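Local coordinates for protein HTH-type transcriptional activator AmpR (Pseudomonas aeruginosa PAO1, PDB 5MMH) that activates transcription of the beta-lactamase gene ampC as a LysR-type regulator, whose effector-binding domain, the part described here, recognises muropeptides derived from the cell wall, at residues T73-L78 with S181-R186; V16-T21 with Y61-G66. All coordinates share one frame; numbering follows the deposited sequence.

Contact 1. Residues T73-L78 with S181-R186; sequences TEALAL and SYWLTR
L76 and L184 form an antiparallel hydrogen-bonded pair in which L76 N meets L184 O at 2.8 Å, almost straight (176° at the hydrogen), and L184 N returns a bond to L76 O. E74 pairs with R186 in the same way, and L78 N adds a bond to Y182 O. A water gives one hydrogen to E74 O (2.8 Å) and one to L184 O (2.7 Å), so both carbonyls accept a second bond. These strands belong to the mixed sheet of the LysR effector-binding domain, a periplasmic-binding-protein fold; strand 61-66 lies along the other side of 181-186, and helix 194-215 covers the face carrying L76 and L184. R186 bends at chi3 (87°) to lay one face of its guanidinium over E74 CB, with NH2 3.6 Å from E74 CG. The charged ends do not meet, and R186 is salt-bridged to E192 instead. On the face of A75, A77, W183 and T185, A77 CB sits over the six-membered ring of W183, 4.0 Å from its centroid in a CH-pi contact. A75 CB reaches W183 CE3 obliquely (3.8 Å). At the end of the pairing, T73 CG2 presses tightly on T185 CB (3.4 Å).

Contact 2. Residues V16-T21 with Y61-G66; sequences VGAVGT and YAIRFG
G17 is gripped from both of its backbone polar atoms by strand 61-66: its N donates to Y61 O at 3.0 Å, nearly straight (171°), and its O accepts from I63 N at 2.7 Å. Two residues beyond G17, V19 N donates to I63 O at 3.1 Å, a more bent bond (145°). Alpha hydrogens share these acceptors, A62 CA lying 3.0 Å from G17 O. On the face of V16, A18, Y61 and I63, A18 CB meets I63 CB side by side at 4.1 Å, and V16 CG2 lies 4.3 Å from Y61 CB. V19 has CG1 anti to its carbonyl carbon (chi1 -70°), which brings that methyl to 3.7 Å from I63 O and also near R64 CA. The two strands run parallel in the central sheet, as in the alpha/beta core of periplasmic-binding-protein folds, with helix 20-37 springing directly from the end of strand 13-19; V19 is its N-cap residue. Outside this first shell, F199, M196, R200 and L203 of helix 194-215 pack on the face of V16, Y61 and I63, where F22 of helix 20-37 also touches I63. On the other edge of strand 13-19, backbone bonds tie V16 and A18 to strand 42-48. N50 accepts from R64 NH2 through its backbone O and from F65 N through OD1, while the R64 guanidinium makes a cation-pi contact with W70.

Overall arrangement
From the N terminus, strand 13-19 runs into helix 20-37, and the chain passes through strand 42-48 and helix 54-57 before strand 61-66 closes contact 2, 40 residues after the end of 16-21. Only then does contact 1 open at 73-78; it closes a much longer loop, when the chain returns at 181-186 after the two-stranded parallel sheet 106-109/133-136. The contacts are therefore in series, neither nested nor crossed. In space they are neighbours, centres 9 Å apart, joined where strand 61-66 lies antiparallel to 181-187: T185 N to A62 O and W183 NE1 to G66 O are probable hydrogen bonds. Together they line up four adjacent strands, 13-19, 61-66, 181-187 and 73-86.

Contact 1. Residues T73-L78 with S181-R186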
ATOM      1  N   THR A  73     -15.595  12.165 -15.648  1.00 20.14           N
ATOM      2  CA  THR A  73     -14.558  12.847 -14.901  1.00 28.39           C
ATOM      3  C   THR A  73     -13.953  13.965 -15.742  1.00 25.80           C
ATOM      4  O   THR A  73     -13.833  13.835 -16.963  1.00 28.69           O
ATOM      5  CB  THR A  73     -13.490  11.821 -14.493  1.00 29.35           C
ATOM      6  OG1 THR A  73     -14.115  10.770 -13.744  1.00 32.81           O
ATOM      7  CG2 THR A  73     -12.417  12.451 -13.685  1.00 29.12           C
ATOM      8  N   GLU A  74     -13.616  15.077 -15.081  1.00 24.81           N
ATOM      9  CA  GLU A  74     -12.697  16.085 -15.601  1.00 25.46           C
ATOM     10  C   GLU A  74     -11.336  15.884 -14.933  1.00 23.42           C
ATOM     11  O   GLU A  74     -11.238  15.951 -13.707  1.00 21.79           O
ATOM     12  CB  GLU A  74     -13.235  17.491 -15.324  1.00 27.30           C
ATOM     13  CG  GLU A  74     -12.215  18.640 -15.397  1.00 40.59           C
ATOM     14  CD  GLU A  74     -11.824  19.070 -16.825  1.00 54.65           C
ATOM     15  OE1 GLU A  74     -11.372  20.232 -16.975  1.00 52.43           O
ATOM     16  OE2 GLU A  74     -11.952  18.268 -17.783  1.00 49.31           O
ATOM     17  N   ALA A  75     -10.290  15.645 -15.726  1.00 24.33           N
ATOM     18  CA  ALA A  75      -8.957  15.372 -15.194  1.00 22.42           C
ATOM     19  C   ALA A  75      -7.927  16.378 -15.709  1.00 26.56           C
ATOM     20  O   ALA A  75      -7.792  16.571 -16.920  1.00 19.04           O
ATOM     21  CB  ALA A  75      -8.515  13.957 -15.548  1.00 18.43           C
ATOM     22  N   LEU A  76      -7.185  16.983 -14.777  1.00 20.40           N
ATOM     23  CA  LEU A  76      -6.100  17.918 -15.055  1.00 24.19           C
ATOM     24  C   LEU A  76      -4.760  17.230 -14.836  1.00 20.53           C
ATOM     25  O   LEU A  76      -4.495  16.718 -13.742  1.00 15.07           O
ATOM     26  CB  LEU A  76      -6.172  19.148 -14.147  1.00 17.41           C
ATOM     27  CG  LEU A  76      -7.049  20.358 -14.463  1.00 33.51           C
ATOM     28  CD1 LEU A  76      -8.259  19.994 -15.321  1.00 33.88           C
ATOM     29  CD2 LEU A  76      -7.484  21.041 -13.160  1.00 24.44           C
ATOM     30  N   ALA A  77      -3.902  17.255 -15.850  1.00 15.29           N
ATOM     31  CA  ALA A  77      -2.606  16.601 -15.724  1.00 16.97           C
ATOM     32  C   ALA A  77      -1.725  17.307 -14.703  1.00 18.93           C
ATOM     33  O   ALA A  77      -1.696  18.538 -14.627  1.00 19.16           O
ATOM     34  CB  ALA A  77      -1.897  16.568 -17.063  1.00 23.64           C
ATOM     35  N   LEU A  78      -1.011  16.518 -13.899  1.00 12.17           N
ATOM     36  CA  LEU A  78      -0.003  17.062 -12.987  1.00 15.30           C
ATOM     37  C   LEU A  78       1.406  16.887 -13.547  1.00 16.23           C
ATOM     38  O   LEU A  78       2.062  17.886 -13.859  1.00 17.00           O
ATOM     39  CB  LEU A  78      -0.140  16.421 -11.593  1.00 19.38           C
ATOM     40  CG  LEU A  78      -1.546  16.589 -10.993  1.00 17.66           C
ATOM     41  CD1 LEU A  78      -1.817  15.680  -9.781  1.00 13.89           C
ATOM     42  CD2 LEU A  78      -1.774  18.053 -10.640  1.00 13.15           C
ATOM     43  N   SER A 181       0.486   9.258 -16.195  1.00 16.17           N
ATOM     44  CA  SER A 181       0.734  10.468 -15.440  1.00 16.13           C
ATOM     45  C   SER A 181      -0.128  10.433 -14.191  1.00 16.50           C
ATOM     46  O   SER A 181      -1.025   9.602 -14.065  1.00 14.20           O
ATOM     47  CB  SER A 181       0.393  11.722 -16.260  1.00 17.13           C
ATOM     48  OG  SER A 181       1.119  11.745 -17.471  1.00 23.42           O
ATOM     49  N   TYR A 182       0.163  11.339 -13.261  1.00 12.28           N
ATOM     50  CA  TYR A 182      -0.739  11.641 -12.164  1.00 12.10           C
ATOM     51  C   TYR A 182      -1.663  12.775 -12.583  1.00 15.20           C
ATOM     52  O   TYR A 182      -1.230  13.727 -13.240  1.00 16.16           O
ATOM     53  CB  TYR A 182       0.050  12.006 -10.902  1.00 12.11           C
ATOM     54  CG  TYR A 182       0.722  10.787 -10.316  1.00 18.44           C
ATOM     55  CD1 TYR A 182      -0.034   9.810  -9.672  1.00 17.40           C
ATOM     56  CD2 TYR A 182       2.088  10.581 -10.453  1.00 16.40           C
ATOM     57  CE1 TYR A 182       0.554   8.675  -9.150  1.00 20.09           C
ATOM     58  CE2 TYR A 182       2.696   9.445  -9.921  1.00 15.91           C
ATOM     59  CZ  TYR A 182       1.915   8.493  -9.279  1.00 21.02           C
ATOM     60  OH  TYR A 182       2.475   7.354  -8.760  1.00 17.63           O
ATOM     61  N   TRP A 183      -2.932  12.659 -12.208  1.00 12.92           N
ATOM     62  CA  TRP A 183      -3.999  13.563 -12.620  1.00 14.96           C
ATOM     63  C   TRP A 183      -4.777  14.042 -11.405  1.00 16.86           C
ATOM     64  O   TRP A 183      -5.047  13.260 -10.490  1.00 18.58           O
ATOM     65  CB  TRP A 183      -4.980  12.866 -13.581  1.00 15.45           C
ATOM     66  CG  TRP A 183      -4.337  12.346 -14.833  1.00 15.48           C
ATOM     67  CD1 TRP A 183      -3.613  11.189 -14.971  1.00 19.04           C
ATOM     68  CD2 TRP A 183      -4.357  12.964 -16.124  1.00 18.47           C
ATOM     69  NE1 TRP A 183      -3.184  11.051 -16.273  1.00 20.76           N
ATOM     70  CE2 TRP A 183      -3.617  12.135 -16.999  1.00 22.89           C
ATOM     71  CE3 TRP A 183      -4.922  14.144 -16.626  1.00 14.81           C
ATOM     72  CZ2 TRP A 183      -3.443  12.443 -18.353  1.00 21.91           C
ATOM     73  CZ3 TRP A 183      -4.741  14.445 -17.959  1.00 23.70           C
ATOM     74  CH2 TRP A 183      -4.000  13.601 -18.809  1.00 22.24           C
ATOM     75  N   LEU A 184      -5.173  15.312 -11.403  1.00 13.26           N
ATOM     76  CA  LEU A 184      -6.181  15.781 -10.460  1.00 16.81           C
ATOM     77  C   LEU A 184      -7.551  15.658 -11.132  1.00 18.93           C
ATOM     78  O   LEU A 184      -7.821  16.337 -12.126  1.00 17.99           O
ATOM     79  CB  LEU A 184      -5.895  17.213 -10.028  1.00 11.74           C
ATOM     80  CG  LEU A 184      -6.952  17.824  -9.120  1.00 13.67           C
ATOM     81  CD1 LEU A 184      -6.901  17.202  -7.704  1.00  9.48           C
ATOM     82  CD2 LEU A 184      -6.742  19.308  -9.059  1.00 12.26           C
ATOM     83  N   THR A 185      -8.406  14.780 -10.611  1.00 12.72           N
ATOM     84  CA  THR A 185      -9.690  14.497 -11.232  1.00 13.37           C
ATOM     85  C   THR A 185     -10.827  14.948 -10.328  1.00 16.76           C
ATOM     86  O   THR A 185     -10.663  15.121  -9.117  1.00 18.40           O
ATOM     87  CB  THR A 185      -9.850  13.002 -11.560  1.00 17.72           C
ATOM     88  OG1 THR A 185     -10.307  12.280 -10.404  1.00 16.38           O
ATOM     89  CG2 THR A 185      -8.538  12.415 -12.028  1.00 22.88           C
ATOM     90  N   ARG A 186     -11.991  15.141 -10.946  1.00 16.41           N
ATOM     91  CA  ARG A 186     -13.195  15.594 -10.268  1.00 18.26           C
ATOM     92  C   ARG A 186     -14.388  15.103 -11.082  1.00 23.06           C
ATOM     93  O   ARG A 186     -14.267  14.855 -12.284  1.00 20.15           O
ATOM     94  CB  ARG A 186     -13.188  17.125 -10.115  1.00 22.08           C
ATOM     95  CG  ARG A 186     -14.519  17.799 -10.279  1.00 31.60           C
ATOM     96  CD  ARG A 186     -14.408  19.315 -10.203  1.00 34.19           C
ATOM     97  NE  ARG A 186     -14.115  19.877 -11.510  1.00 35.10           N
ATOM     98  CZ  ARG A 186     -15.032  20.127 -12.433  1.00 36.33           C
ATOM     99  NH1 ARG A 186     -16.305  19.862 -12.191  1.00 33.35           N
ATOM    100  NH2 ARG A 186     -14.672  20.634 -13.602  1.00 35.34           N
TER
HETATM  101  O   HOH W   1      -9.978  17.967 -12.283  1.00 20.97           O

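Contact 2. Residues V16-T21 with Y61-G66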
ATOM      1  N   VAL A  16      -9.977  15.495  -0.172  1.00 15.67           N
ATOM      2  CA  VAL A  16      -9.176  15.020  -1.295  1.00 17.96           C
ATOM      3  C   VAL A  16      -8.744  13.585  -1.013  1.00 15.87           C
ATOM      4  O   VAL A  16      -8.309  13.274   0.098  1.00 13.95           O
ATOM      5  CB  VAL A  16      -7.951  15.914  -1.548  1.00 16.73           C
ATOM      6  CG1 VAL A  16      -7.116  15.342  -2.685  1.00 19.54           C
ATOM      7  CG2 VAL A  16      -8.386  17.358  -1.889  1.00 16.23           C
ATOM      8  N   GLY A  17      -8.887  12.727  -2.018  1.00 14.53           N
ATOM      9  CA  GLY A  17      -8.337  11.375  -2.008  1.00 16.09           C
ATOM     10  C   GLY A  17      -7.238  11.255  -3.051  1.00 19.72           C
ATOM     11  O   GLY A  17      -7.354  11.790  -4.158  1.00 20.14           O
ATOM     12  N   ALA A  18      -6.160  10.570  -2.683  1.00 17.77           N
ATOM     13  CA  ALA A  18      -4.980  10.419  -3.521  1.00 15.56           C
ATOM     14  C   ALA A  18      -4.515   8.969  -3.450  1.00 18.18           C
ATOM     15  O   ALA A  18      -4.656   8.328  -2.413  1.00 13.53           O
ATOM     16  CB  ALA A  18      -3.865  11.360  -3.036  1.00 13.08           C
ATOM     17  N   VAL A  19      -3.944   8.453  -4.546  1.00 18.47           N
ATOM     18  CA  VAL A  19      -3.349   7.122  -4.479  1.00 16.67           C
ATOM     19  C   VAL A  19      -2.255   7.109  -3.424  1.00 18.87           C
ATOM     20  O   VAL A  19      -1.539   8.095  -3.232  1.00 13.80           O
ATOM     21  CB  VAL A  19      -2.805   6.672  -5.842  1.00 21.89           C
ATOM     22  CG1 VAL A  19      -3.923   6.403  -6.767  1.00 26.09           C
ATOM     23  CG2 VAL A  19      -1.959   7.737  -6.455  1.00 25.82           C
ATOM     24  N   GLY A  20      -2.140   5.986  -2.710  1.00 21.11           N
ATOM     25  CA  GLY A  20      -1.251   5.940  -1.560  1.00 16.90           C
ATOM     26  C   GLY A  20       0.189   6.243  -1.911  1.00 11.08           C
ATOM     27  O   GLY A  20       0.862   7.008  -1.213  1.00 12.87           O
ATOM     28  N   THR A  21       0.665   5.683  -3.016  1.00 12.60           N
ATOM     29  CA  THR A  21       2.040   5.917  -3.456  1.00 16.35           C
ATOM     30  C   THR A  21       2.318   7.400  -3.665  1.00 21.81           C
ATOM     31  O   THR A  21       3.382   7.902  -3.278  1.00 18.02           O
ATOM     32  CB  THR A  21       2.305   5.134  -4.746  1.00 18.15           C
ATOM     33  OG1 THR A  21       2.133   3.733  -4.478  1.00 22.21           O
ATOM     34  CG2 THR A  21       3.732   5.397  -5.299  1.00 13.83           C
ATOM     35  N   TYR A  61     -12.008  16.073  -4.784  1.00 23.13           N
ATOM     36  CA  TYR A  61     -11.045  15.662  -5.806  1.00 15.04           C
ATOM     37  C   TYR A  61     -10.453  14.287  -5.516  1.00 15.64           C
ATOM     38  O   TYR A  61     -10.284  13.894  -4.358  1.00 16.56           O
ATOM     39  CB  TYR A  61      -9.872  16.621  -5.903  1.00 14.74           C
ATOM     40  CG  TYR A  61     -10.102  17.997  -6.527  1.00 12.47           C
ATOM     41  CD1 TYR A  61     -10.467  18.146  -7.868  1.00 17.52           C
ATOM     42  CD2 TYR A  61      -9.855  19.139  -5.790  1.00 13.88           C
ATOM     43  CE1 TYR A  61     -10.635  19.429  -8.443  1.00 16.44           C
ATOM     44  CE2 TYR A  61     -10.005  20.424  -6.349  1.00 22.44           C
ATOM     45  CZ  TYR A  61     -10.386  20.556  -7.668  1.00 17.30           C
ATOM     46  OH  TYR A  61     -10.533  21.816  -8.178  1.00 28.94           O
ATOM     47  N   ALA A  62     -10.046  13.596  -6.578  1.00 14.97           N
ATOM     48  CA  ALA A  62      -9.237  12.390  -6.474  1.00 14.05           C
ATOM     49  C   ALA A  62      -8.010  12.509  -7.369  1.00 14.65           C
ATOM     50  O   ALA A  62      -8.136  12.822  -8.556  1.00 20.70           O
ATOM     51  CB  ALA A  62     -10.030  11.139  -6.865  1.00 18.04           C
ATOM     52  N   ILE A  63      -6.830  12.244  -6.814  1.00 13.98           N
ATOM     53  CA  ILE A  63      -5.585  12.219  -7.577  1.00 15.18           C
ATOM     54  C   ILE A  63      -5.253  10.770  -7.893  1.00 16.37           C
ATOM     55  O   ILE A  63      -5.152   9.933  -6.988  1.00 17.11           O
ATOM     56  CB  ILE A  63      -4.433  12.878  -6.806  1.00 18.28           C
ATOM     57  CG1 ILE A  63      -4.708  14.372  -6.575  1.00 15.98           C
ATOM     58  CG2 ILE A  63      -3.084  12.638  -7.534  1.00 12.22           C
ATOM     59  CD1 ILE A  63      -3.689  15.022  -5.618  1.00 11.75           C
ATOM     60  N   ARG A  64      -5.085  10.446  -9.166  1.00 25.95           N
ATOM     61  CA  ARG A  64      -4.840   9.049  -9.504  1.00 21.57           C
ATOM     62  C   ARG A  64      -3.898   8.980 -10.693  1.00 21.82           C
ATOM     63  O   ARG A  64      -3.522  10.001 -11.276  1.00 15.18           O
ATOM     64  CB  ARG A  64      -6.156   8.324  -9.765  1.00 21.42           C
ATOM     65  CG  ARG A  64      -6.976   8.951 -10.831  1.00 21.43           C
ATOM     66  CD  ARG A  64      -8.423   8.559 -10.666  1.00 33.84           C
ATOM     67  NE  ARG A  64      -8.596   7.114 -10.757  1.00 32.53           N
ATOM     68  CZ  ARG A  64      -9.751   6.524 -11.047  1.00 33.55           C
ATOM     69  NH1 ARG A  64     -10.836   7.258 -11.274  1.00 17.68           N
ATOM     70  NH2 ARG A  64      -9.812   5.199 -11.130  1.00 30.01           N
ATOM     71  N   PHE A  65      -3.520   7.756 -11.048  1.00 16.54           N
ATOM     72  CA  PHE A  65      -2.508   7.491 -12.061  1.00 19.37           C
ATOM     73  C   PHE A  65      -3.149   6.821 -13.271  1.00 18.83           C
ATOM     74  O   PHE A  65      -3.936   5.886 -13.115  1.00 18.06           O
ATOM     75  CB  PHE A  65      -1.394   6.598 -11.498  1.00 17.94           C
ATOM     76  CG  PHE A  65      -0.382   6.144 -12.532  1.00 20.12           C
ATOM     77  CD1 PHE A  65       0.755   6.905 -12.795  1.00 18.53           C
ATOM     78  CD2 PHE A  65      -0.578   4.959 -13.252  1.00 18.20           C
ATOM     79  CE1 PHE A  65       1.688   6.490 -13.761  1.00 19.02           C
ATOM     80  CE2 PHE A  65       0.335   4.534 -14.201  1.00 19.39           C
ATOM     81  CZ  PHE A  65       1.482   5.300 -14.463  1.00 17.55           C
ATOM     82  N   GLY A  66      -2.788   7.281 -14.464  1.00 15.69           N
ATOM     83  CA  GLY A  66      -3.191   6.632 -15.716  1.00 14.60           C
ATOM     84  C   GLY A  66      -3.237   7.655 -16.852  1.00 18.69           C
ATOM     85  O   GLY A  66      -2.441   8.563 -16.944  1.00 14.11           O
TER